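Local coordinates for protein beta sliding clamp (Bartonella birtlesii LL-WM9, PDB 6PTR) that probably forms a head-to-tail dimeric ring around DNA, tethering DNA polymerases and other proteins to the template and making synthesis processive, at residues L140-L145 against K219-E224; K146-C151 against L178-V183; F154-E159 against N166-H171; L190-M195 against P257-V262. All coordinates share one frame; numbering follows the deposited sequence.

Contact 1: residues L140-L145 against K219-E224; sequences LSASKL and KLLSEE
With CG anti to its carbonyl carbon (chi1 -70°), Leu221 extends from the C-terminal part of helix 211-221 toward segment 140-145, where Leu145 holds CG anti to its own backbone N (chi1 177°) and meets it at about a right angle. This is a helix-helix contact in the central domain of the DNA polymerase III beta subunit: the first turn of helix 142-152 meets the end of helix 211-221, and both helices pack on the sheet that contains strand 237-242. The forked end of Leu221 serves two neighbours. Its CD1 lies 3.9 Å from Leu145 CD2, with Leu145 CG close behind. Its CD2 is 4.0 Å from Ala142 CB and 3.9 Å from Ala142 O, so it packs on backbone as well as methyl surface. Across the pair the CA atoms of Ala142 and Leu221 are 7.0 Å apart, and the alanine CB points toward segment 219-224. Strand 237-242 adds apolar contacts, Phe240 on Leu145 and Leu242 on Leu221. Where strand 136-141 hands over to the helix, Ser141 is the N-cap residue; its OG accepts from Lys144 N at 3.0 Å, with an N-H...O angle of 154°.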
# COMPACT_ATOMS: atom_id res chain seq x y z
N LEU C 140 -26.48 21.09 -11.57
CA LEU C 140 -25.52 20.67 -12.59
C LEU C 140 -25.61 19.17 -12.73
O LEU C 140 -25.89 18.48 -11.75
CB LEU C 140 -24.07 21.01 -12.23
CG LEU C 140 -23.53 22.42 -12.22
CD1 LEU C 140 -22.04 22.37 -11.83
CD2 LEU C 140 -23.70 23.02 -13.59
N SER C 141 -25.34 18.64 -13.92
CA SER C 141 -25.23 17.20 -14.01
C SER C 141 -24.03 16.74 -13.19
O SER C 141 -23.03 17.45 -13.06
CB SER C 141 -25.09 16.72 -15.46
OG SER C 141 -23.83 17.06 -16.01
N ALA C 142 -24.16 15.54 -12.61
CA ALA C 142 -23.03 14.99 -11.87
C ALA C 142 -21.80 14.87 -12.75
O ALA C 142 -20.68 15.15 -12.31
CB ALA C 142 -23.41 13.63 -11.27
N SER C 143 -21.99 14.46 -14.00
CA SER C 143 -20.85 14.28 -14.89
C SER C 143 -20.16 15.61 -15.17
O SER C 143 -18.93 15.68 -15.20
CB SER C 143 -21.28 13.61 -16.18
OG SER C 143 -22.27 14.40 -16.81
N LYS C 144 -20.94 16.68 -15.35
CA LYS C 144 -20.32 17.99 -15.52
C LYS C 144 -19.59 18.43 -14.26
O LYS C 144 -18.47 18.94 -14.35
CB LYS C 144 -21.37 19.04 -15.89
CG LYS C 144 -20.75 20.38 -16.27
CD LYS C 144 -19.90 20.20 -17.53
CE LYS C 144 -19.38 21.53 -18.05
NZ LYS C 144 -19.02 21.45 -19.50
N LEU C 145 -20.20 18.27 -13.08
CA LEU C 145 -19.50 18.64 -11.85
C LEU C 145 -18.22 17.84 -11.68
O LEU C 145 -17.18 18.39 -11.27
CB LEU C 145 -20.42 18.42 -10.64
CG LEU C 145 -19.70 18.74 -9.31
CD1 LEU C 145 -19.30 20.22 -9.24
CD2 LEU C 145 -20.63 18.38 -8.14
N LYS C 219 -14.61 11.47 -4.44
CA LYS C 219 -14.68 10.02 -4.25
C LYS C 219 -16.06 9.48 -4.63
O LYS C 219 -16.18 8.41 -5.22
CB LYS C 219 -14.35 9.65 -2.81
CG LYS C 219 -12.89 9.84 -2.43
CD LYS C 219 -12.72 9.70 -0.92
CE LYS C 219 -11.29 9.96 -0.47
NZ LYS C 219 -11.19 9.88 1.02
N LEU C 220 -17.12 10.22 -4.28
CA LEU C 220 -18.45 9.78 -4.69
C LEU C 220 -18.62 9.88 -6.20
O LEU C 220 -19.10 8.95 -6.84
CB LEU C 220 -19.51 10.61 -3.97
CG LEU C 220 -20.93 10.29 -4.44
CD1 LEU C 220 -21.32 8.83 -4.10
CD2 LEU C 220 -21.93 11.26 -3.85
N LEU C 221 -18.20 11.02 -6.78
CA LEU C 221 -18.36 11.22 -8.21
C LEU C 221 -17.55 10.22 -9.04
O LEU C 221 -17.95 9.90 -10.16
CB LEU C 221 -17.96 12.66 -8.57
CG LEU C 221 -18.97 13.69 -8.05
CD1 LEU C 221 -18.46 15.10 -8.26
CD2 LEU C 221 -20.29 13.51 -8.77
N SER C 222 -16.43 9.72 -8.50
CA SER C 222 -15.63 8.73 -9.22
C SER C 222 -16.43 7.47 -9.54
O SER C 222 -16.03 6.70 -10.43
CB SER C 222 -14.39 8.36 -8.40
OG SER C 222 -14.77 7.69 -7.21
N GLU C 223 -17.52 7.24 -8.83
CA GLU C 223 -18.35 6.07 -9.12
C GLU C 223 -19.25 6.26 -10.34
O GLU C 223 -20.02 5.35 -10.67
CB GLU C 223 -19.19 5.72 -7.90
CG GLU C 223 -18.41 5.63 -6.61
CD GLU C 223 -19.33 5.34 -5.41
OE1 GLU C 223 -20.53 5.05 -5.63
OE2 GLU C 223 -18.85 5.40 -4.26
N GLU C 224 -19.17 7.42 -11.00
CA GLU C 224 -19.98 7.74 -12.18
C GLU C 224 -21.46 7.80 -11.82
O GLU C 224 -22.22 6.88 -12.13
CB GLU C 224 -19.72 6.74 -13.31

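Contact 2: residues K146-C151 against L178-V183; sequences KHLLDC and LKLRLV
Leu182 lays its two methyl branches against the flank of Leu148: CD2 meets the root of that side chain, only 3.7 Å from Leu148 CB, and CD1 lies 4.1 Å from both Leu148 CB and Leu148 CD1. The two leucines cross at about a right angle. Leu149 starts out in a direction leading off from the strand, yet its CD2 swings back to 3.9 Å from Leu182 CD2. Two residues earlier in the strand, Leu180 CD2 touches Leu148 CD1 more loosely, at 4.4 Å. Every side chain in the contact is a buried leucine, which makes it purely apolar helix-on-sheet packing. The segment axes approach to 8.8 Å, and the helix runs 31° from the strand direction. Elsewhere on the helix, Lys146 NZ forms a salt bridge with Asp150 OD2 through the syn lone pair at 2.7 Å, while Asp150 OD1 has Gln218 of helix 211-221 as a second partner. Within the central domain, helix 142-152 thus packs on the sheet beside helix 211-221: Leu149 also touches Leu217 and Leu221, Leu148 reaches Val193 and Met195 on strand 189-196, and Leu182 touches Ile168 on strand 167-173.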
# COMPACT_ATOMS: atom_id res chain seq x y z
N LYS C 146 -18.25 16.56 -12.02
CA LYS C 146 -17.03 15.77 -11.94
C LYS C 146 -15.95 16.34 -12.85
O LYS C 146 -14.77 16.38 -12.48
CB LYS C 146 -17.31 14.32 -12.31
CG LYS C 146 -16.09 13.44 -12.19
CD LYS C 146 -16.43 12.01 -12.59
CE LYS C 146 -15.27 11.05 -12.34
NZ LYS C 146 -14.08 11.35 -13.17
N HIS C 147 -16.34 16.74 -14.07
CA HIS C 147 -15.39 17.33 -15.00
C HIS C 147 -14.75 18.58 -14.40
O HIS C 147 -13.53 18.76 -14.46
CB HIS C 147 -16.08 17.65 -16.32
CG HIS C 147 -15.24 18.43 -17.27
ND1 HIS C 147 -14.13 17.91 -17.89
CD2 HIS C 147 -15.35 19.71 -17.71
CE1 HIS C 147 -13.59 18.83 -18.67
NE2 HIS C 147 -14.31 19.93 -18.58
N LEU C 148 -15.57 19.47 -13.82
CA LEU C 148 -15.03 20.70 -13.24
C LEU C 148 -14.04 20.39 -12.13
O LEU C 148 -12.96 21.00 -12.05
CB LEU C 148 -16.16 21.58 -12.72
CG LEU C 148 -17.23 21.96 -13.74
CD1 LEU C 148 -18.43 22.56 -13.03
CD2 LEU C 148 -16.66 22.93 -14.75
N LEU C 149 -14.39 19.45 -11.25
CA LEU C 149 -13.51 19.11 -10.14
C LEU C 149 -12.27 18.35 -10.63
O LEU C 149 -11.17 18.55 -10.10
CB LEU C 149 -14.26 18.27 -9.10
CG LEU C 149 -15.41 19.03 -8.44
CD1 LEU C 149 -16.25 18.12 -7.56
CD2 LEU C 149 -14.90 20.22 -7.63
N ASP C 150 -12.43 17.49 -11.63
CA ASP C 150 -11.28 16.79 -12.21
C ASP C 150 -10.27 17.75 -12.81
O ASP C 150 -9.06 17.47 -12.80
CB ASP C 150 -11.73 15.82 -13.31
CG ASP C 150 -12.25 14.50 -12.76
OD1 ASP C 150 -11.93 14.16 -11.60
OD2 ASP C 150 -12.96 13.81 -13.52
N CYS C 151 -10.74 18.87 -13.38
CA CYS C 151 -9.79 19.83 -13.94
C CYS C 151 -9.00 20.59 -12.88
O CYS C 151 -7.94 21.15 -13.21
CB CYS C 151 -10.52 20.86 -14.81
SG CYS C 151 -11.19 20.25 -16.36
N LEU C 178 -22.83 34.44 -19.07
CA LEU C 178 -22.34 34.10 -17.74
C LEU C 178 -21.59 32.78 -17.78
O LEU C 178 -22.04 31.81 -18.40
CB LEU C 178 -23.50 33.98 -16.74
CG LEU C 178 -24.07 35.20 -16.04
CD1 LEU C 178 -24.99 34.76 -14.90
CD2 LEU C 178 -22.96 36.09 -15.52
N LYS C 179 -20.44 32.75 -17.12
CA LYS C 179 -19.67 31.53 -16.93
C LYS C 179 -19.68 31.16 -15.45
O LYS C 179 -19.67 32.04 -14.59
CB LYS C 179 -18.22 31.70 -17.40
CG LYS C 179 -18.09 31.91 -18.90
CD LYS C 179 -16.63 31.78 -19.34
CE LYS C 179 -16.49 31.89 -20.84
NZ LYS C 179 -16.16 33.28 -21.27
N LEU C 180 -19.72 29.86 -15.17
CA LEU C 180 -19.38 29.33 -13.86
C LEU C 180 -17.95 28.83 -13.95
O LEU C 180 -17.63 28.05 -14.85
CB LEU C 180 -20.31 28.19 -13.46
CG LEU C 180 -19.88 27.36 -12.24
CD1 LEU C 180 -19.92 28.19 -10.95
CD2 LEU C 180 -20.80 26.14 -12.13
N ARG C 181 -17.09 29.29 -13.04
CA ARG C 181 -15.67 29.02 -13.11
C ARG C 181 -15.19 28.43 -11.80
O ARG C 181 -15.66 28.80 -10.72
CB ARG C 181 -14.87 30.30 -13.44
CG ARG C 181 -13.36 30.13 -13.42
CD ARG C 181 -12.72 31.46 -13.91
NE ARG C 181 -12.83 31.65 -15.36
CZ ARG C 181 -12.47 32.77 -15.99
NH1 ARG C 181 -12.00 33.80 -15.30
NH2 ARG C 181 -12.58 32.85 -17.31
N LEU C 182 -14.26 27.49 -11.90
CA LEU C 182 -13.54 26.97 -10.75
C LEU C 182 -12.07 27.21 -10.99
O LEU C 182 -11.58 26.93 -12.08
CB LEU C 182 -13.75 25.46 -10.56
CG LEU C 182 -15.11 24.99 -10.03
CD1 LEU C 182 -16.21 25.28 -10.99
CD2 LEU C 182 -15.02 23.49 -9.76
N VAL C 183 -11.39 27.74 -9.96
CA VAL C 183 -9.94 27.96 -9.98
C VAL C 183 -9.33 27.33 -8.74
O VAL C 183 -9.86 27.46 -7.62
CB VAL C 183 -9.58 29.46 -10.06
CG1 VAL C 183 -8.06 29.66 -9.88
CG2 VAL C 183 -10.03 30.05 -11.40

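Contact 3: residues F154-E159 against N166-H171; sequences FAISTE and NGIYFH
Asn166 and Ile156 carry this contact, the first by polar bonds and the second by packing. It ties the loop that follows helix 142-152 to the start of strand 167-173 in the central domain, and an ST turn at Ser157 shapes the loop end. The touching parts run nearly antiparallel, with directions 166° apart, and Ser157 and Asn166 have their CA atoms 4.8 Å from each other.

Among the polar interactions, Asn166 ND2 has Arg162 O as its stronger partner and also donates to Glu159 O at 3.0 Å. The Glu159 bond is bent (138° at the hydrogen): the donor stands above the carbonyl plane, and the acceptor is tilted from the amide plane. Arg211 NH1 donates to Asn166 OD1, so the amide is gripped at both ends and its rotation is fixed. Ser157 O lies close to the amide but is not bonded to it; instead, Asn166 CA approaches Ser157 O at 3.4 Å in a CA-H...O contact.

Apolar packing falls to Ile156. Its CG2 presses on the backbone, 3.4 Å from Gly167 N, and its CD1 is 3.7 Å from Ile168 CG1; the two isoleucine side chains cross at about a right angle. Val214 of helix 211-221 touches both of them, so they join the interior of the domain, whereas Thr158 and Glu159 lie at its exposed margin.

Inside the loop, Ser157 holds OG anti to its backbone N (chi1 -177°), which directs it to Glu159 N and closes the ST turn at 3.1 Å.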
# COMPACT_ATOMS: atom_id res chain seq x y z
N PHE C 154 -6.35 18.67 -8.45
CA PHE C 154 -4.93 18.38 -8.26
C PHE C 154 -4.13 19.62 -7.90
O PHE C 154 -3.06 19.49 -7.30
CB PHE C 154 -4.34 17.76 -9.53
CG PHE C 154 -4.02 18.76 -10.59
CD1 PHE C 154 -5.04 19.36 -11.34
CD2 PHE C 154 -2.71 19.16 -10.82
CE1 PHE C 154 -4.76 20.31 -12.30
CE2 PHE C 154 -2.42 20.10 -11.78
CZ PHE C 154 -3.43 20.69 -12.52
N ALA C 155 -4.60 20.82 -8.26
CA ALA C 155 -3.78 22.01 -8.04
C ALA C 155 -4.02 22.65 -6.68
O ALA C 155 -3.36 23.64 -6.34
CB ALA C 155 -4.03 23.05 -9.14
N ILE C 156 -4.94 22.11 -5.88
CA ILE C 156 -5.26 22.71 -4.59
C ILE C 156 -4.06 22.64 -3.66
O ILE C 156 -3.38 21.61 -3.56
CB ILE C 156 -6.45 22.00 -3.93
CG1 ILE C 156 -7.72 22.13 -4.75
CG2 ILE C 156 -6.67 22.54 -2.52
CD1 ILE C 156 -8.79 21.18 -4.23
N SER C 157 -3.83 23.74 -2.94
CA SER C 157 -2.80 23.78 -1.93
C SER C 157 -3.14 22.86 -0.77
O SER C 157 -4.30 22.76 -0.35
CB SER C 157 -2.63 25.20 -1.40
OG SER C 157 -1.56 25.27 -0.44
N THR C 158 -2.11 22.20 -0.23
CA THR C 158 -2.20 21.51 1.05
C THR C 158 -1.34 22.18 2.12
O THR C 158 -1.17 21.60 3.20
CB THR C 158 -1.80 20.04 0.88
OG1 THR C 158 -0.42 19.96 0.50
CG2 THR C 158 -2.65 19.40 -0.19
N GLU C 159 -0.80 23.37 1.86
CA GLU C 159 0.07 24.04 2.82
C GLU C 159 -0.75 24.70 3.92
O GLU C 159 -1.65 25.50 3.64
CB GLU C 159 0.95 25.08 2.13
CG GLU C 159 1.94 24.48 1.15
CD GLU C 159 2.82 25.53 0.49
OE1 GLU C 159 3.25 26.48 1.18
OE2 GLU C 159 3.08 25.41 -0.73
N ASN C 166 -6.42 26.48 0.25
CA ASN C 166 -6.71 25.06 0.49
C ASN C 166 -8.16 24.74 0.09
O ASN C 166 -8.93 24.20 0.86
CB ASN C 166 -6.47 24.70 1.96
CG ASN C 166 -5.00 24.35 2.25
OD1 ASN C 166 -4.69 23.24 2.70
ND2 ASN C 166 -4.10 25.29 1.98
N GLY C 167 -8.49 25.08 -1.14
CA GLY C 167 -9.83 24.80 -1.63
C GLY C 167 -9.93 25.31 -3.05
O GLY C 167 -8.93 25.72 -3.64
N ILE C 168 -11.15 25.30 -3.58
CA ILE C 168 -11.40 25.71 -4.96
C ILE C 168 -12.26 26.95 -4.95
O ILE C 168 -13.27 27.01 -4.24
CB ILE C 168 -12.09 24.59 -5.77
CG1 ILE C 168 -11.16 23.41 -5.95
CG2 ILE C 168 -12.56 25.14 -7.13
CD1 ILE C 168 -11.83 22.24 -6.71
N TYR C 169 -11.88 27.95 -5.73
CA TYR C 169 -12.65 29.19 -5.79
C TYR C 169 -13.73 29.00 -6.84
O TYR C 169 -13.43 28.94 -8.03
CB TYR C 169 -11.74 30.37 -6.12
CG TYR C 169 -12.44 31.72 -6.14
CD1 TYR C 169 -13.31 32.08 -5.12
CD2 TYR C 169 -12.24 32.62 -7.19
CE1 TYR C 169 -13.97 33.33 -5.14
CE2 TYR C 169 -12.89 33.86 -7.20
CZ TYR C 169 -13.73 34.20 -6.17
OH TYR C 169 -14.37 35.41 -6.19
N PHE C 170 -14.99 28.97 -6.39
CA PHE C 170 -16.18 28.60 -7.16
C PHE C 170 -16.94 29.91 -7.36
O PHE C 170 -17.41 30.48 -6.38
CB PHE C 170 -16.95 27.59 -6.31
CG PHE C 170 -18.18 26.95 -6.95
CD1 PHE C 170 -18.07 25.80 -7.70
CD2 PHE C 170 -19.44 27.40 -6.61
CE1 PHE C 170 -19.20 25.17 -8.20
CE2 PHE C 170 -20.59 26.76 -7.12
CZ PHE C 170 -20.44 25.65 -7.91
N HIS C 171 -17.00 30.42 -8.60
CA HIS C 171 -17.47 31.79 -8.80
C HIS C 171 -18.01 31.98 -10.21
O HIS C 171 -17.77 31.18 -11.12
CB HIS C 171 -16.33 32.80 -8.49
CG HIS C 171 -15.15 32.70 -9.41
ND1 HIS C 171 -14.32 31.60 -9.45
CD2 HIS C 171 -14.62 33.60 -10.29
CE1 HIS C 171 -13.34 31.82 -10.32
NE2 HIS C 171 -13.50 33.03 -10.84

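Contact 4: residues L190-M195 against P257-V262; sequences LAQVDM and PDYQRV
Leu190 CD1 is the hub of the apolar part of this contact, lying 4.0 Å from Tyr259 CB and 3.9 Å from Val262 CG2. The second element is Gln192, whose extended chain carries OE1 to the ring edge of Tyr259, 3.4 Å from CE1 and near the ring plane; the amide and the ring stand 86° apart. Tyr259 takes up this place with CG between its backbone N and carbonyl carbon (chi1 67°), which turns the ring from the short 3-10 segment 259-261 toward strand 189-196.

One shell out, Arg181 NH1 donates to Tyr259 OH, His171 NE2 is the other close partner of that hydroxyl, and Gln260 NE2 adds a weak bond. The His171 ring meets the Tyr259 ring at about 70°. Arg181 is probably steadied in turn by a salt bridge from its NE to Asp194 OD1. On the linker, Arg261 NE forms a salt bridge with Asp258 OD2 at 2.8 Å, nearly straight at the hydrogen and in the guanidinium plane, but arriving above the carboxylate plane.

Part of the contact also faces bound griselimycin, which packs on Leu190, Pro257, Arg261 and Val262 and hydrogen-bonds to the backbone of Asp258. Chemically, an apolar patch of Leu190 and Val262 thus meets the peptide beside a tyrosine whose hydroxyl has several polar partners, consistent with the pocket where beta subunits receive the peptide motifs of polymerases.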
# COMPACT_ATOMS: atom_id res chain seq x y z
N LEU C 190 -1.57 26.45 -11.37
CA LEU C 190 -2.93 26.98 -11.28
C LEU C 190 -3.78 26.28 -12.33
O LEU C 190 -3.30 26.03 -13.44
CB LEU C 190 -3.00 28.50 -11.51
CG LEU C 190 -4.41 29.10 -11.50
CD1 LEU C 190 -4.40 30.49 -10.85
CD2 LEU C 190 -4.99 29.20 -12.89
N ALA C 191 -5.03 25.97 -11.97
CA ALA C 191 -5.96 25.37 -12.90
C ALA C 191 -7.21 26.23 -12.95
O ALA C 191 -7.68 26.71 -11.92
CB ALA C 191 -6.34 23.92 -12.49
N GLN C 192 -7.72 26.46 -14.17
CA GLN C 192 -8.93 27.24 -14.39
C GLN C 192 -9.83 26.50 -15.36
O GLN C 192 -9.39 26.14 -16.45
CB GLN C 192 -8.59 28.62 -14.97
CG GLN C 192 -9.84 29.44 -15.29
CD GLN C 192 -9.51 30.78 -15.93
OE1 GLN C 192 -9.22 31.74 -15.23
NE2 GLN C 192 -9.57 30.86 -17.25
N VAL C 193 -11.09 26.27 -14.96
CA VAL C 193 -12.06 25.66 -15.87
C VAL C 193 -13.34 26.49 -15.85
O VAL C 193 -13.79 26.93 -14.78
CB VAL C 193 -12.34 24.19 -15.50
CG1 VAL C 193 -12.84 24.03 -14.04
CG2 VAL C 193 -13.31 23.56 -16.52
N ASP C 194 -13.92 26.68 -17.03
CA ASP C 194 -15.16 27.43 -17.25
C ASP C 194 -16.23 26.52 -17.83
O ASP C 194 -15.92 25.57 -18.56
CB ASP C 194 -14.96 28.59 -18.25
CG ASP C 194 -14.10 29.70 -17.70
OD1 ASP C 194 -14.03 29.84 -16.47
OD2 ASP C 194 -13.51 30.45 -18.50
N MET C 195 -17.48 26.84 -17.52
CA MET C 195 -18.62 26.36 -18.31
C MET C 195 -19.65 27.48 -18.40
O MET C 195 -19.64 28.43 -17.62
CB MET C 195 -19.27 25.13 -17.69
CG MET C 195 -19.95 25.42 -16.38
SD MET C 195 -20.77 23.96 -15.69
CE MET C 195 -22.26 23.92 -16.69
N PRO C 257 -7.22 35.01 -3.89
CA PRO C 257 -6.41 36.02 -4.60
C PRO C 257 -6.98 36.39 -5.96
O PRO C 257 -7.81 35.68 -6.54
CB PRO C 257 -5.03 35.37 -4.74
CG PRO C 257 -4.98 34.31 -3.65
CD PRO C 257 -6.42 33.84 -3.48
N ASP C 258 -6.49 37.52 -6.47
CA ASP C 258 -6.86 38.06 -7.78
C ASP C 258 -6.10 37.26 -8.84
O ASP C 258 -5.14 37.71 -9.46
CB ASP C 258 -6.55 39.55 -7.82
CG ASP C 258 -7.00 40.23 -9.10
OD1 ASP C 258 -7.64 39.58 -9.95
OD2 ASP C 258 -6.69 41.43 -9.23
N TYR C 259 -6.56 36.01 -9.02
CA TYR C 259 -5.83 35.02 -9.81
C TYR C 259 -5.73 35.40 -11.28
O TYR C 259 -4.83 34.91 -11.96
CB TYR C 259 -6.50 33.64 -9.69
CG TYR C 259 -7.86 33.65 -10.34
CD1 TYR C 259 -8.00 33.39 -11.70
CD2 TYR C 259 -8.99 34.01 -9.61
CE1 TYR C 259 -9.23 33.47 -12.32
CE2 TYR C 259 -10.24 34.09 -10.24
CZ TYR C 259 -10.35 33.83 -11.58
OH TYR C 259 -11.55 33.92 -12.23
N GLN C 260 -6.63 36.24 -11.80
CA GLN C 260 -6.54 36.62 -13.21
C GLN C 260 -5.23 37.34 -13.50
O GLN C 260 -4.76 37.31 -14.64
CB GLN C 260 -7.74 37.48 -13.61
CG GLN C 260 -9.03 36.69 -13.56
CD GLN C 260 -10.25 37.51 -13.92
OE1 GLN C 260 -10.15 38.57 -14.52
NE2 GLN C 260 -11.43 37.01 -13.55
N ARG C 261 -4.60 37.93 -12.49
CA ARG C 261 -3.35 38.61 -12.73
C ARG C 261 -2.23 37.66 -13.15
O ARG C 261 -1.25 38.11 -13.74
CB ARG C 261 -2.91 39.37 -11.49
CG ARG C 261 -3.84 40.48 -11.10
CD ARG C 261 -3.12 41.44 -10.19
NE ARG C 261 -4.04 42.27 -9.44
CZ ARG C 261 -3.67 43.39 -8.84
NH1 ARG C 261 -2.40 43.76 -8.92
NH2 ARG C 261 -4.54 44.11 -8.15
N VAL C 262 -2.34 36.36 -12.84
CA VAL C 262 -1.22 35.46 -13.13
C VAL C 262 -1.38 34.68 -14.43
O VAL C 262 -0.45 33.97 -14.83
CB VAL C 262 -0.95 34.46 -11.99
CG1 VAL C 262 -0.93 35.18 -10.67
CG2 VAL C 262 -1.95 33.30 -11.97

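In the fold
Contacts 1, 2 and 4 are buried, whereas contact 3 is only partly so. Contacts 1 and 2 share helix 142-152 and are all-apolar; they join through Leu221 packing on Leu149, with Leu140 touching Leu148. Contacts 2, 3 and 4 gather on one sheet, where strand 179-185 lies between strands 167-173 and 189-196. Contact 3, at the loop end, relies more on an amide and backbone carbonyls. Contact 4 departs from the others by reaching from the central domain range into the C-terminal one and by meeting the bound peptide. It joins contacts 2 and 3 through Arg181 and His171, and touches contact 1, about 22 Å away centre to centre, through Met195.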